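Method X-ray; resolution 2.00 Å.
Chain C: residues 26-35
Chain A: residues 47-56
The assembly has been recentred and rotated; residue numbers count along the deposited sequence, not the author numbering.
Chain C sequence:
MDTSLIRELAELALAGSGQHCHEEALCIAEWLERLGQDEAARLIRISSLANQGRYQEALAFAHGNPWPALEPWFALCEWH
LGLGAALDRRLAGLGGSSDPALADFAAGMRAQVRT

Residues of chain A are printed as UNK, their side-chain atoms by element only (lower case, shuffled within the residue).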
# COMPACT_ATOMS: atom_id res chain seq x y z
N LEU C 26 15.49 7.71 -13.10
CA LEU C 26 15.70 7.29 -14.48
C LEU C 26 16.61 6.04 -14.58
O LEU C 26 16.33 5.13 -15.36
CB LEU C 26 16.29 8.42 -15.32
CG LEU C 26 16.53 8.07 -16.80
CD1 LEU C 26 15.18 7.72 -17.44
CD2 LEU C 26 17.22 9.25 -17.57
N CYS C 27 17.72 6.03 -13.83
CA CYS C 27 18.61 4.86 -13.85
C CYS C 27 17.84 3.64 -13.41
O CYS C 27 18.01 2.54 -13.94
CB CYS C 27 19.80 5.05 -12.89
SG CYS C 27 21.00 6.28 -13.42
N ILE C 28 16.96 3.81 -12.42
CA ILE C 28 16.20 2.66 -11.97
C ILE C 28 15.18 2.21 -13.00
O ILE C 28 14.99 1.02 -13.23
CB ILE C 28 15.50 2.92 -10.60
CG1 ILE C 28 16.61 3.03 -9.51
CG2 ILE C 28 14.50 1.75 -10.28
CD1 ILE C 28 16.18 3.68 -8.16
N ALA C 29 14.53 3.17 -13.67
CA ALA C 29 13.55 2.80 -14.69
C ALA C 29 14.20 2.01 -15.83
O ALA C 29 13.62 1.04 -16.33
CB ALA C 29 12.86 4.06 -15.27
N GLU C 30 15.37 2.45 -16.27
CA GLU C 30 16.08 1.76 -17.38
C GLU C 30 16.40 0.32 -16.98
O GLU C 30 16.16 -0.65 -17.73
CB GLU C 30 17.38 2.50 -17.73
CG GLU C 30 17.05 3.65 -18.57
CD GLU C 30 18.27 4.50 -18.92
OE1 GLU C 30 19.40 3.96 -18.85
OE2 GLU C 30 18.06 5.69 -19.29
N TRP C 31 16.91 0.18 -15.77
CA TRP C 31 17.19 -1.18 -15.24
C TRP C 31 15.90 -2.02 -15.13
O TRP C 31 15.91 -3.19 -15.50
CB TRP C 31 17.88 -1.01 -13.89
CG TRP C 31 18.06 -2.25 -13.12
CD1 TRP C 31 18.94 -3.28 -13.37
CD2 TRP C 31 17.40 -2.57 -11.90
NE1 TRP C 31 18.86 -4.22 -12.36
CE2 TRP C 31 17.93 -3.80 -11.45
CE3 TRP C 31 16.41 -1.93 -11.14
CZ2 TRP C 31 17.50 -4.40 -10.28
CZ3 TRP C 31 15.98 -2.53 -9.97
CH2 TRP C 31 16.53 -3.76 -9.55
N LEU C 32 14.78 -1.45 -14.65
CA LEU C 32 13.51 -2.19 -14.57
C LEU C 32 13.08 -2.65 -15.98
O LEU C 32 12.50 -3.73 -16.14
CB LEU C 32 12.38 -1.33 -13.96
CG LEU C 32 12.53 -1.12 -12.45
CD1 LEU C 32 11.56 0.01 -12.06
CD2 LEU C 32 12.19 -2.45 -11.69
N GLU C 33 13.33 -1.83 -16.99
CA GLU C 33 12.98 -2.24 -18.34
C GLU C 33 13.86 -3.44 -18.75
O GLU C 33 13.38 -4.39 -19.37
CB GLU C 33 13.11 -1.07 -19.30
CG GLU C 33 11.88 -0.17 -19.26
CD GLU C 33 12.04 1.12 -20.04
OE1 GLU C 33 13.11 1.33 -20.65
OE2 GLU C 33 11.09 1.94 -20.06
N ARG C 34 15.14 -3.42 -18.40
CA ARG C 34 15.97 -4.59 -18.72
C ARG C 34 15.41 -5.85 -18.06
O ARG C 34 15.53 -6.95 -18.60
CB ARG C 34 17.38 -4.39 -18.21
CG ARG C 34 18.04 -3.33 -18.97
CD ARG C 34 19.45 -3.72 -19.26
NE ARG C 34 19.58 -5.00 -19.95
CZ ARG C 34 20.57 -5.25 -20.79
NH1 ARG C 34 21.48 -4.32 -21.03
NH2 ARG C 34 20.65 -6.43 -21.39
N LEU C 35 14.76 -5.68 -16.90
CA LEU C 35 14.20 -6.80 -16.18
C LEU C 35 12.77 -7.14 -16.61
O LEU C 35 12.16 -8.05 -16.05
CB LEU C 35 14.20 -6.52 -14.67
CG LEU C 35 15.52 -6.16 -13.97
CD1 LEU C 35 15.27 -6.10 -12.48
CD2 LEU C 35 16.57 -7.18 -14.25
N UNK A 47 28.53 -6.55 -19.21
CA UNK A 47 29.12 -5.33 -18.69
C UNK A 47 28.11 -4.16 -18.73
O UNK A 47 28.04 -3.38 -17.80
c UNK A 47 30.98 -1.22 -19.43
c UNK A 47 32.37 -2.27 -17.75
c UNK A 47 30.48 -2.45 -19.78
c UNK A 47 31.85 -3.51 -18.12
c UNK A 47 30.33 -4.94 -19.51
c UNK A 47 30.91 -3.61 -19.13
c UNK A 47 31.94 -1.13 -18.40
N UNK A 48 27.39 -4.03 -19.84
CA UNK A 48 26.41 -2.95 -19.98
C UNK A 48 25.28 -3.23 -18.96
O UNK A 48 24.76 -2.33 -18.31
o UNK A 48 25.45 -0.04 -21.56
n UNK A 48 23.28 -0.22 -20.94
c UNK A 48 25.85 -2.93 -21.42
c UNK A 48 24.48 -2.28 -21.60
c UNK A 48 24.45 -0.74 -21.35
N UNK A 49 24.93 -4.49 -18.80
CA UNK A 49 23.89 -4.91 -17.83
C UNK A 49 24.33 -4.57 -16.40
O UNK A 49 23.57 -3.94 -15.64
c UNK A 49 22.68 -7.06 -17.17
c UNK A 49 22.98 -7.40 -15.85
c UNK A 49 23.70 -6.41 -18.04
c UNK A 49 22.10 -8.22 -15.10
c UNK A 49 20.58 -8.34 -16.99
c UNK A 49 20.90 -8.69 -15.68
c UNK A 49 21.48 -7.52 -17.73
N UNK A 50 25.55 -4.96 -16.02
CA UNK A 50 26.05 -4.68 -14.69
C UNK A 50 26.18 -3.18 -14.41
O UNK A 50 25.96 -2.73 -13.28
c UNK A 50 27.43 -5.33 -14.48
c UNK A 50 29.00 -7.36 -14.34
c UNK A 50 27.48 -6.87 -14.41
c UNK A 50 26.71 -7.33 -13.18
N UNK A 51 26.58 -2.41 -15.41
CA UNK A 51 26.73 -0.98 -15.18
C UNK A 51 25.36 -0.35 -14.89
O UNK A 51 25.25 0.49 -14.01
c UNK A 51 28.83 -0.64 -16.52
c UNK A 51 27.35 -0.32 -16.41
c UNK A 51 29.69 0.61 -16.57
n UNK A 51 30.30 0.95 -15.43
o UNK A 51 29.78 1.29 -17.61
N UNK A 52 24.34 -0.76 -15.65
CA UNK A 52 22.99 -0.25 -15.45
C UNK A 52 22.53 -0.69 -14.04
O UNK A 52 21.90 0.08 -13.30
o UNK A 52 21.23 -1.78 -19.41
c UNK A 52 21.12 -0.66 -18.88
c UNK A 52 22.03 -0.82 -16.49
c UNK A 52 22.18 -0.17 -17.88
n UNK A 52 20.09 0.17 -19.12
N UNK A 53 22.84 -1.94 -13.67
CA UNK A 53 22.45 -2.39 -12.35
C UNK A 53 23.13 -1.59 -11.25
O UNK A 53 22.50 -1.21 -10.24
c UNK A 53 22.77 -3.87 -12.16
n UNK A 53 20.78 -5.94 -11.35
c UNK A 53 21.93 -5.71 -10.72
o UNK A 53 22.58 -6.59 -10.17
c UNK A 53 22.42 -4.29 -10.75
N UNK A 54 24.44 -1.34 -11.41
CA UNK A 54 25.15 -0.54 -10.41
C UNK A 54 24.56 0.88 -10.34
O UNK A 54 24.43 1.47 -9.25
c UNK A 54 26.67 -0.44 -10.78
N UNK A 55 24.24 1.45 -11.48
CA UNK A 55 23.71 2.81 -11.40
C UNK A 55 22.32 2.82 -10.74
O UNK A 55 21.97 3.79 -10.05
c UNK A 55 25.09 3.83 -13.35
c UNK A 55 23.67 3.44 -12.78
n UNK A 55 24.86 3.08 -17.28
n UNK A 55 27.06 3.74 -17.56
n UNK A 55 25.97 4.35 -15.65
c UNK A 55 24.83 4.43 -14.74
c UNK A 55 25.96 3.72 -16.83
N UNK A 56 21.54 1.77 -10.95
CA UNK A 56 20.19 1.69 -10.33
C UNK A 56 20.34 1.60 -8.82
O UNK A 56 19.63 2.24 -8.07
c UNK A 56 19.45 0.47 -10.82
O HOH W 1 20.56 1.99 -14.71

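Position 47 of chain A carries seven side-chain carbons, one followed by a six-membered ring, and lies out of reach of chain C. A benzyl group without a hydroxyl is Phe47(A). At position 48 there are three carbons, the third bearing one oxygen and one nitrogen; one of the carbons lies 3.7 Å from NH1 of Arg34(C). The unbranched chain ending in an amide identifies Gln48(A), and the carbon is CG. Position 49 again shows one carbon and a six-carbon ring, and here a ring atom sits 3.9 Å from NE of Arg34(C), over one face of the guanidinium. This is Phe49(A), and the ring atom is CD2.

Position 50 has four carbons, forked at the second, with its CA-to-CB bond pointing away from chain C; the fork marks Leu50(A). Position 51 has three carbons ending in one oxygen and one nitrogen, out of reach of the partner, and is Gln51(A). The same set of atoms recurs at position 52, but now CB points toward chain C and the terminal oxygen lies 3.0 Å from NH1 of Arg34(C). It is Gln52(A), whose OE1 accepts a nearly straight hydrogen bond from that NH1, although the place of OE1 in the model is less certain.

Position 53 repeats the three carbons, oxygen and nitrogen, and its end reaches the edge of the Trp31(C) ring near NE1. The composition gives Gln53(A); its amide is probably turned over in the model, so the contact is left unassigned. A single carbon, directed away from chain C, makes position 54 Ala54(A). Position 55 has three carbons, a nitrogen, then a carbon with two more nitrogens: the guanidinium of Arg55(A). Its end leads away, while its CB stays 4.0 Å from SG of Cys27(C). Position 56 has one carbon, 3.8 Å from CB of Trp31(C) and 4.0 Å from CG1 of Ile28(C), and is Ala56(A).

The two helices cross at 137° between their N-to-C directions, approaching to 8.2 Å. Backbones come closest at one end, where the CA atoms of Ile28(C) and Ala56(A) are 4.4 Å apart and the small methyl of Ala56(A) packs against Ile28(C) and Trp31(C). Nearby, a water donates to O of Gln52(A) and O of Cys27(C), both at 2.7 Å, joining the two backbones. Toward Arg34(C) the chains diverge, with its CA 8.0 Å from that of Phe49(A), and long side chains bridge the wider gap. The contact thus passes from apolar packing to a grip on one arginine.

Chain A 47-56: FQFLQQQARA
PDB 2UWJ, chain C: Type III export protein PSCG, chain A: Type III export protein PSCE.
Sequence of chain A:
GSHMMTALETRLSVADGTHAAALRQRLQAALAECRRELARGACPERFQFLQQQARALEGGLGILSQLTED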